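Local coordinates for protein MaoC-like dehydratase (Phytophthora Capsici, PDB 3KH8) that probably catalyses the reversible hydration of 2-enoyl-CoA thioesters, using a pair of hot dog domains, at residues 86-91 / 130-135; 252-257 / 289-294; 261-266 / 272-277; 295-298 / 302-305. All coordinates share one frame; numbering follows the deposited sequence.

Interaction 1 (86-91 / 130-135); sequences LYPVCL and VEILRP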
# COMPACT_ATOMS: atom_id res chain seq x y z
N LEU A 86 5.40 2.56 15.49
CA LEU A 86 4.27 3.48 15.57
C LEU A 86 2.94 2.86 15.09
O LEU A 86 1.88 3.46 15.27
CB LEU A 86 4.55 4.77 14.79
CG LEU A 86 3.68 5.98 15.15
CD1 LEU A 86 4.09 6.55 16.51
CD2 LEU A 86 3.75 7.06 14.08
N TYR A 87 2.99 1.67 14.50
CA TYR A 87 1.78 1.07 13.90
C TYR A 87 0.52 1.06 14.79
O TYR A 87 -0.58 1.29 14.28
CB TYR A 87 2.05 -0.31 13.28
CG TYR A 87 0.80 -0.94 12.69
CD1 TYR A 87 0.20 -0.40 11.56
CD2 TYR A 87 0.20 -2.04 13.29
CE1 TYR A 87 -0.97 -0.95 11.02
CE2 TYR A 87 -0.97 -2.61 12.76
CZ TYR A 87 -1.54 -2.05 11.63
OH TYR A 87 -2.68 -2.60 11.10
N PRO A 88 0.65 0.80 16.12
CA PRO A 88 -0.56 0.81 16.96
C PRO A 88 -1.51 2.01 16.81
O PRO A 88 -2.70 1.86 17.03
CB PRO A 88 0.01 0.73 18.37
CG PRO A 88 1.23 -0.09 18.21
CD PRO A 88 1.82 0.33 16.88
N VAL A 89 -1.00 3.18 16.40
CA VAL A 89 -1.86 4.36 16.17
C VAL A 89 -2.95 4.12 15.13
O VAL A 89 -3.97 4.82 15.12
CB VAL A 89 -1.07 5.65 15.78
CG1 VAL A 89 -0.04 5.99 16.83
CG2 VAL A 89 -0.42 5.54 14.39
N CYS A 90 -2.73 3.15 14.24
CA CYS A 90 -3.70 2.82 13.20
C CYS A 90 -4.83 1.94 13.68
O CYS A 90 -5.91 1.93 13.09
CB CYS A 90 -2.99 2.15 12.01
SG CYS A 90 -1.91 3.26 11.12
N LEU A 91 -4.59 1.19 14.76
CA LEU A 91 -5.53 0.16 15.22
C LEU A 91 -6.92 0.68 15.65
O LEU A 91 -7.92 -0.00 15.39
CB LEU A 91 -4.90 -0.73 16.30
CG LEU A 91 -3.72 -1.61 15.85
CD1 LEU A 91 -3.00 -2.21 17.05
CD2 LEU A 91 -4.15 -2.70 14.86
N VAL A 130 2.44 7.97 22.06
CA VAL A 130 2.50 6.52 21.91
C VAL A 130 3.54 5.96 22.86
O VAL A 130 4.71 6.34 22.82
CB VAL A 130 2.84 6.10 20.45
CG1 VAL A 130 2.91 4.58 20.33
CG2 VAL A 130 1.80 6.65 19.48
N GLU A 131 3.10 5.06 23.74
CA GLU A 131 3.99 4.36 24.65
C GLU A 131 3.94 2.86 24.37
O GLU A 131 2.87 2.25 24.43
CB GLU A 131 3.61 4.64 26.11
CG GLU A 131 4.60 4.07 27.11
CD GLU A 131 4.17 4.23 28.56
OE1 GLU A 131 3.13 4.88 28.83
OE2 GLU A 131 4.88 3.69 29.44
N ILE A 132 5.10 2.28 24.07
CA ILE A 132 5.17 0.87 23.71
C ILE A 132 5.67 0.04 24.89
O ILE A 132 6.82 0.16 25.32
CB ILE A 132 6.07 0.63 22.46
CG1 ILE A 132 5.65 1.55 21.29
CG2 ILE A 132 6.05 -0.85 22.04
CD1 ILE A 132 4.19 1.38 20.82
N LEU A 133 4.78 -0.79 25.43
CA LEU A 133 5.12 -1.70 26.52
C LEU A 133 5.79 -2.97 25.98
O LEU A 133 6.76 -3.46 26.57
CB LEU A 133 3.87 -2.07 27.34
CG LEU A 133 3.16 -1.03 28.23
CD1 LEU A 133 4.13 -0.12 28.99
CD2 LEU A 133 2.12 -0.20 27.46
N ARG A 134 5.26 -3.49 24.88
CA ARG A 134 5.82 -4.65 24.19
C ARG A 134 5.62 -4.46 22.69
O ARG A 134 4.54 -4.05 22.27
CB ARG A 134 5.12 -5.94 24.62
CG ARG A 134 5.48 -6.44 26.02
CD ARG A 134 4.99 -7.87 26.27
NE ARG A 134 3.55 -7.94 26.51
CZ ARG A 134 2.69 -8.60 25.74
NH1 ARG A 134 3.10 -9.25 24.66
NH2 ARG A 134 1.40 -8.61 26.05
N PRO A 135 6.65 -4.76 21.88
CA PRO A 135 6.48 -4.66 20.43
C PRO A 135 5.42 -5.65 19.93
O PRO A 135 5.20 -6.69 20.56
CB PRO A 135 7.86 -5.03 19.88
CG PRO A 135 8.81 -4.81 21.02
CD PRO A 135 8.02 -5.18 22.24
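Val89 and Val130 make the tightest touch between the loop 86-91, whose residues 87-90 form a 3-10 turn, and the strand end of 130-135: Val89 CG1 lies 3.3 Å from Val130 CG2, closer than methyl groups usually come. The two side chains cross at about a right angle, and one branch of each makes the contact. Both methyls stand beside their own backbone N, Val89 CG1 with chi1 at -57° and Val130 CG2 opposite the carbonyl carbon. The same Val130 CG2 also receives Leu86 CD1 at 3.8 Å, again nearly perpendicularly, so two apolar groups of the loop converge on this one methyl. The CB of Leu86 sets off away from the strand, but its torsions (chi1 -160°, chi2 73°) swing CD1 back to Val130.

Further along the strand the contact is looser, with Pro88 CG facing Ile132 CD1 at 4.2 Å. No hydrogen bond joins the segments; the polar bonding is internal to the turn, where Val89 N reaches Leu86 O (3.1 Å) and Cys90 N reaches Tyr87 O (2.8 Å), and a third such step takes the chain into helix 91-94. Val130 and Ile132 meanwhile spend their backbone groups on Ile277 and Lys275 of the neighbouring strand.

Leu86 also packs on Tyr62 of helix 56-65 and on Met255 of helix 251-266. The arrangement is that of a connecting loop laid over a beta sheet at the junction of two hot dog domains, where strand 123-132 of the hydratase 2 N-terminal part pairs with strand 274-281 of the MaoC-like part.

Interaction 2 (252-257 / 289-294); sequences LCSMGV and ETIQTR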
# COMPACT_ATOMS: atom_id res chain seq x y z
N LEU A 252 -0.64 11.81 11.21
CA LEU A 252 -0.02 10.58 11.72
C LEU A 252 1.02 9.98 10.76
O LEU A 252 1.93 9.27 11.20
CB LEU A 252 -1.07 9.54 12.12
CG LEU A 252 -1.81 9.82 13.44
CD1 LEU A 252 -2.99 8.85 13.62
CD2 LEU A 252 -0.85 9.76 14.63
N CYS A 253 0.87 10.25 9.47
CA CYS A 253 1.87 9.85 8.48
C CYS A 253 3.16 10.66 8.68
O CYS A 253 4.26 10.10 8.70
CB CYS A 253 1.33 10.01 7.05
SG CYS A 253 2.48 9.46 5.73
N SER A 254 3.01 11.98 8.85
CA SER A 254 4.14 12.85 9.21
C SER A 254 4.83 12.37 10.48
O SER A 254 6.06 12.39 10.58
CB SER A 254 3.66 14.30 9.40
OG SER A 254 3.20 14.83 8.17
N MET A 255 4.03 11.95 11.46
CA MET A 255 4.57 11.40 12.70
C MET A 255 5.35 10.11 12.41
O MET A 255 6.40 9.87 13.02
CB MET A 255 3.44 11.13 13.70
CG MET A 255 3.93 10.77 15.11
SD MET A 255 2.56 10.51 16.24
CE MET A 255 3.42 10.20 17.78
N GLY A 256 4.84 9.31 11.48
CA GLY A 256 5.54 8.11 11.02
C GLY A 256 6.89 8.42 10.40
O GLY A 256 7.88 7.75 10.68
N VAL A 257 6.92 9.45 9.55
CA VAL A 257 8.15 9.89 8.89
C VAL A 257 9.20 10.32 9.93
O VAL A 257 10.37 9.92 9.84
CB VAL A 257 7.88 11.00 7.84
CG1 VAL A 257 9.18 11.60 7.31
CG2 VAL A 257 7.06 10.43 6.68
N GLU A 289 5.68 17.20 -0.41
CA GLU A 289 6.65 18.04 0.29
C GLU A 289 7.70 17.20 1.01
O GLU A 289 7.47 16.03 1.34
CB GLU A 289 5.94 18.99 1.27
CG GLU A 289 5.05 20.02 0.57
CD GLU A 289 4.52 21.10 1.49
OE1 GLU A 289 4.04 20.77 2.60
OE2 GLU A 289 4.59 22.28 1.11
N THR A 290 8.87 17.81 1.23
CA THR A 290 9.98 17.15 1.91
C THR A 290 9.91 17.39 3.41
O THR A 290 9.86 18.54 3.87
CB THR A 290 11.34 17.65 1.36
OG1 THR A 290 11.38 17.47 -0.06
CG2 THR A 290 12.51 16.89 2.00
N ILE A 291 9.89 16.30 4.17
CA ILE A 291 9.83 16.37 5.63
C ILE A 291 11.22 16.19 6.23
O ILE A 291 11.83 15.12 6.10
CB ILE A 291 8.85 15.33 6.24
CG1 ILE A 291 7.41 15.62 5.78
CG2 ILE A 291 8.95 15.33 7.78
CD1 ILE A 291 6.38 14.55 6.20
N GLN A 292 11.71 17.24 6.88
CA GLN A 292 12.99 17.22 7.59
C GLN A 292 12.75 16.94 9.06
O GLN A 292 11.94 17.62 9.70
CB GLN A 292 13.71 18.56 7.47
CG GLN A 292 14.10 18.99 6.07
CD GLN A 292 14.54 20.44 6.01
OE1 GLN A 292 13.85 21.34 6.50
NE2 GLN A 292 15.69 20.69 5.39
N THR A 293 13.46 15.96 9.61
CA THR A 293 13.40 15.70 11.04
C THR A 293 14.66 16.23 11.73
O THR A 293 15.77 15.78 11.44
CB THR A 293 13.17 14.19 11.35
OG1 THR A 293 11.98 13.74 10.69
CG2 THR A 293 13.01 13.95 12.84
N ARG A 294 14.47 17.21 12.62
CA ARG A 294 15.56 17.80 13.40
C ARG A 294 15.62 17.10 14.75
O ARG A 294 14.62 17.04 15.46
CB ARG A 294 15.32 19.29 13.66
CG ARG A 294 15.08 20.14 12.43
CD ARG A 294 14.58 21.52 12.86
NE ARG A 294 14.61 22.46 11.75
CZ ARG A 294 13.99 23.64 11.75
NH1 ARG A 294 13.28 24.03 12.80
NH2 ARG A 294 14.08 24.43 10.69
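Ile291 is the first residue of strand 290-294 to meet the helix 252-257, and it divides its two branches between Ser254 and Val257. Its CG2, opposite the backbone N, and CB take Val257 CG1 at 3.8 Å and 3.9 Å, the two side chains meeting at a slant. The other branch, with CG1 beside the backbone N (chi1 -64°) and fully extended at chi2, carries CD1 past the valine to the preceding helical turn, where it lies 3.8 Å from Ser254 OG and 4.1 Å from Ser254 CA. Ile291 thereby bridges two residues one turn apart.

Two residues on, Thr293 again points at the helix, but its OG1 stays 4.2 Å from Val257 O and forms no hydrogen bond with it. The segments' axes pass 9.5 Å apart at 54°, the helix lying across the inner face of the curved sheet in the MaoC-like hot dog. Val257 is also backed by Phe213 and Ile291 by Ala307, from the strands flanking 290-297. Aliphatic packing, together with a methyl lying against the Ser254 hydroxyl, makes the contact; with the strand's backbone hydrogen bonds spent within the sheet, the helix is held here by shape and apolar burial.

Interaction 3 (261-266 / 272-277); sequences ALFKQF and ARFKSI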
# COMPACT_ATOMS: atom_id res chain seq x y z
N ALA A 261 12.99 8.40 11.12
CA ALA A 261 14.27 9.07 11.32
C ALA A 261 14.83 8.76 12.71
O ALA A 261 16.02 8.47 12.86
CB ALA A 261 14.13 10.57 11.12
N LEU A 262 13.96 8.80 13.72
CA LEU A 262 14.35 8.51 15.10
C LEU A 262 14.81 7.07 15.30
O LEU A 262 15.82 6.82 15.96
CB LEU A 262 13.21 8.87 16.07
CG LEU A 262 12.87 10.36 16.17
CD1 LEU A 262 11.43 10.54 16.66
CD2 LEU A 262 13.86 11.10 17.07
N PHE A 263 14.07 6.12 14.72
CA PHE A 263 14.44 4.71 14.78
C PHE A 263 15.79 4.48 14.11
O PHE A 263 16.64 3.76 14.64
CB PHE A 263 13.37 3.80 14.15
CG PHE A 263 13.76 2.34 14.12
CD1 PHE A 263 13.59 1.55 15.25
CD2 PHE A 263 14.33 1.78 12.98
CE1 PHE A 263 13.97 0.20 15.24
CE2 PHE A 263 14.71 0.43 12.96
CZ PHE A 263 14.52 -0.36 14.09
N LYS A 264 15.97 5.09 12.94
CA LYS A 264 17.19 4.92 12.14
C LYS A 264 18.42 5.47 12.87
O LYS A 264 19.48 4.83 12.88
CB LYS A 264 17.02 5.61 10.78
CG LYS A 264 18.10 5.28 9.76
CD LYS A 264 17.87 6.06 8.47
CE LYS A 264 18.92 5.72 7.42
NZ LYS A 264 18.67 6.47 6.15
N GLN A 265 18.28 6.64 13.48
CA GLN A 265 19.39 7.30 14.16
C GLN A 265 19.77 6.64 15.50
O GLN A 265 20.95 6.47 15.80
CB GLN A 265 19.12 8.80 14.34
CG GLN A 265 20.27 9.59 15.00
CD GLN A 265 21.57 9.51 14.22
OE1 GLN A 265 21.60 9.69 13.00
NE2 GLN A 265 22.67 9.25 14.93
N PHE A 266 18.76 6.25 16.28
CA PHE A 266 18.98 5.90 17.69
C PHE A 266 18.78 4.44 18.10
O PHE A 266 19.39 3.99 19.08
CB PHE A 266 18.15 6.82 18.59
CG PHE A 266 18.47 8.28 18.43
CD1 PHE A 266 19.62 8.83 18.99
CD2 PHE A 266 17.63 9.11 17.69
CE1 PHE A 266 19.93 10.17 18.84
CE2 PHE A 266 17.93 10.46 17.52
CZ PHE A 266 19.08 11.00 18.10
N ALA A 272 12.60 -3.14 19.90
CA ALA A 272 12.40 -3.20 21.35
C ALA A 272 12.99 -1.97 22.06
O ALA A 272 12.60 -1.66 23.19
CB ALA A 272 12.99 -4.50 21.93
N ARG A 273 13.89 -1.27 21.38
CA ARG A 273 14.50 -0.05 21.93
C ARG A 273 13.61 1.21 21.79
O ARG A 273 13.85 2.21 22.46
CB ARG A 273 15.89 0.18 21.31
CG ARG A 273 16.89 -0.92 21.68
CD ARG A 273 18.27 -0.67 21.10
NE ARG A 273 18.89 0.52 21.68
CZ ARG A 273 20.02 1.08 21.23
NH1 ARG A 273 20.66 0.56 20.19
NH2 ARG A 273 20.50 2.16 21.83
N PHE A 274 12.59 1.13 20.94
CA PHE A 274 11.67 2.25 20.68
C PHE A 274 10.60 2.29 21.79
O PHE A 274 9.65 1.50 21.78
CB PHE A 274 11.02 2.04 19.30
CG PHE A 274 10.30 3.25 18.73
CD1 PHE A 274 10.78 3.87 17.58
CD2 PHE A 274 9.12 3.73 19.30
CE1 PHE A 274 10.11 4.97 17.01
CE2 PHE A 274 8.45 4.83 18.75
CZ PHE A 274 8.94 5.45 17.60
N LYS A 275 10.75 3.21 22.74
CA LYS A 275 9.94 3.16 23.96
C LYS A 275 8.71 4.08 23.98
O LYS A 275 7.60 3.62 24.26
CB LYS A 275 10.80 3.36 25.22
CG LYS A 275 11.75 2.21 25.51
CD LYS A 275 10.96 0.92 25.79
CE LYS A 275 11.88 -0.28 25.86
NZ LYS A 275 11.11 -1.56 25.83
N SER A 276 8.91 5.36 23.70
CA SER A 276 7.79 6.29 23.65
C SER A 276 8.05 7.47 22.74
O SER A 276 9.20 7.79 22.44
CB SER A 276 7.40 6.78 25.06
OG SER A 276 8.43 7.58 25.61
N ILE A 277 6.97 8.09 22.30
CA ILE A 277 7.02 9.25 21.42
C ILE A 277 5.76 10.08 21.64
O ILE A 277 4.65 9.54 21.70
CB ILE A 277 7.21 8.82 19.93
CG1 ILE A 277 7.35 10.04 19.01
CG2 ILE A 277 6.10 7.85 19.47
CD1 ILE A 277 7.96 9.74 17.65
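Phe266 O sits over one face of the Arg273 guanidinium, 3.3 Å above its plane and offset toward the rim. Its distance to Arg273 NH2 is 3.5 Å, but the angle is too poor for a hydrogen bond. NH2 is committed instead to a salt bridge with Asp327 and a bond to Thr325 O, which orient the flat group. Arg273 gets there by a bend at chi3 (65°). One face of the Phe266 ring is covered by Gln265 CG, which stands 3.5 Å above its centre; the ring also meets Tyr324.

Phe263 and Phe274 meet without stacking: Phe274 CD1 comes to Phe263 CB at 4.3 Å, each atom lying near the plane at the other ring's edge. These rings find edge-to-face partners outside the pair, Phe73 for Phe263 and Phe322 for Phe274.

Deeper along the strand, Leu262 CD1 touches Ile277 CD1 at 3.7 Å. Ile277 reaches out because CG1 is opposite the backbone N (chi1 -177°) and CD1 continues the extended line. Between Phe274 and Ile277, Lys275 and Ser276 form a classic beta bulge facing Val323, and Lys275 NZ returns a weak bond to Ala272 O.

The helix end is thus held on strand 274-277 by apolar contact toward the core, while at its last residue the carbonyl oxygen lies over a cationic group, a contact that may be mildly favourable, the guanidinium itself being held by Asp327 and Thr325.

Interaction 4 (295-298 / 302-305); sequences MWQE and KVLF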
# COMPACT_ATOMS: atom_id res chain seq x y z
N MET A 295 16.80 16.59 15.12
CA MET A 295 16.93 15.80 16.34
C MET A 295 17.98 16.33 17.31
O MET A 295 19.12 16.63 16.92
CB MET A 295 17.18 14.32 15.99
CG MET A 295 16.03 13.67 15.21
SD MET A 295 16.46 12.11 14.42
CE MET A 295 17.37 12.66 12.98
N TRP A 296 17.58 16.44 18.58
CA TRP A 296 18.47 16.90 19.65
C TRP A 296 18.63 15.80 20.70
O TRP A 296 17.67 15.43 21.37
CB TRP A 296 17.90 18.15 20.32
CG TRP A 296 17.91 19.42 19.51
CD1 TRP A 296 18.88 20.38 19.50
CD2 TRP A 296 16.88 19.89 18.62
NE1 TRP A 296 18.53 21.41 18.65
CE2 TRP A 296 17.31 21.13 18.09
CE3 TRP A 296 15.65 19.37 18.20
CZ2 TRP A 296 16.55 21.87 17.18
CZ3 TRP A 296 14.89 20.10 17.29
CH2 TRP A 296 15.34 21.33 16.79
N GLN A 297 19.85 15.28 20.81
CA GLN A 297 20.21 14.32 21.85
C GLN A 297 20.26 15.05 23.20
O GLN A 297 20.99 16.03 23.35
CB GLN A 297 21.56 13.66 21.52
CG GLN A 297 22.13 12.74 22.61
CD GLN A 297 21.34 11.45 22.78
OE1 GLN A 297 20.58 11.30 23.74
NE2 GLN A 297 21.51 10.52 21.85
N GLU A 298 19.48 14.58 24.16
CA GLU A 298 19.46 15.18 25.49
C GLU A 298 20.05 14.25 26.56
O GLU A 298 20.10 14.60 27.74
CB GLU A 298 18.05 15.64 25.88
CG GLU A 298 17.53 16.79 25.03
CD GLU A 298 18.28 18.09 25.26
OE1 GLU A 298 18.01 18.76 26.29
OE2 GLU A 298 19.13 18.45 24.42
N LYS A 302 16.85 10.16 25.91
CA LYS A 302 15.81 11.11 25.52
C LYS A 302 16.24 11.98 24.35
O LYS A 302 17.32 12.58 24.38
CB LYS A 302 15.37 11.98 26.71
CG LYS A 302 14.13 12.83 26.44
CD LYS A 302 13.75 13.71 27.63
CE LYS A 302 14.58 14.99 27.67
NZ LYS A 302 14.02 15.97 28.64
N VAL A 303 15.39 12.04 23.33
CA VAL A 303 15.65 12.86 22.15
C VAL A 303 14.49 13.81 21.90
O VAL A 303 13.33 13.39 21.83
CB VAL A 303 15.91 12.00 20.88
CG1 VAL A 303 16.18 12.88 19.66
CG2 VAL A 303 17.06 11.04 21.11
N LEU A 304 14.81 15.09 21.77
CA LEU A 304 13.82 16.08 21.39
C LEU A 304 13.90 16.30 19.89
O LEU A 304 14.97 16.16 19.29
CB LEU A 304 14.00 17.38 22.19
CG LEU A 304 13.97 17.25 23.72
CD1 LEU A 304 14.05 18.60 24.40
CD2 LEU A 304 12.73 16.48 24.22
N PHE A 305 12.76 16.60 19.27
CA PHE A 305 12.72 16.70 17.81
C PHE A 305 11.59 17.54 17.25
O PHE A 305 10.59 17.81 17.94
CB PHE A 305 12.71 15.30 17.17
CG PHE A 305 11.42 14.55 17.37
CD1 PHE A 305 11.22 13.79 18.51
CD2 PHE A 305 10.42 14.61 16.40
CE1 PHE A 305 10.03 13.08 18.69
CE2 PHE A 305 9.22 13.92 16.58
CZ PHE A 305 9.03 13.15 17.72
O HOH W 1 16.03 18.29 27.80
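Trp296 lays the edge of its indole on the backbone of the opposite strand of this antiparallel hairpin: CE3 abuts Leu304 O at 3.5 Å, and Phe305 CA lies in the ring plane. On the same face Glu298, bent at chi2 (-68°), lowers CG onto the branch point of Leu304, 3.8 Å from its CG, while the CB atoms of Trp296 and Leu304 face each other across the pair.

On the other face Val303 is the central bump. Its CG1 presses against Trp296 O at 3.4 Å and diagonally meets Met295 CB at 4.1 Å. Met295 CG crosses Phe305 CB at a slant before the chain bends away, and the Phe305 ring turns aside toward the helix 251-266 and Ile277.

The backbone ladder joins the hydrogen-bonded pair Trp296 and Leu304, with Trp296 N to Leu304 O at 2.7 Å and nearly straight (167°), and Leu304 N returning to Trp296 O at 2.9 Å. Glu298 N to Lys302 O adds a third bond at 3.0 Å.

Trp296 NE1 bonds Arg205 O. The chemistry therefore grades from apolar and hydrogen-bonded within the sheet to a charged end, where Arg205 holds Glu298 OE2 directly in a salt bridge and a water probably lies between OE1 and Lys302 NZ.

Interactions 1, 2 and 3 are wholly buried, whereas interaction 4 runs from the core to an exposed end. Interactions 2 and 3 share helix 251-266, pressing successive parts of it onto strands 290-297 and 274-281. Interactions 2 and 4 share strand 290-297, one using it against the helix, the other against its hairpin partner. Interactions 1 and 3 belong to different domains but are stitched together by the backbone pairing of strands 123-132 and 274-281. Phe266 of interaction 3 packs on Val303 of interaction 4. Aliphatic packing dominates interactions 1 and 2, aromatic edges and a guanidinium mark interaction 3, and only interaction 4 has hydrogen bonds directly across its segments.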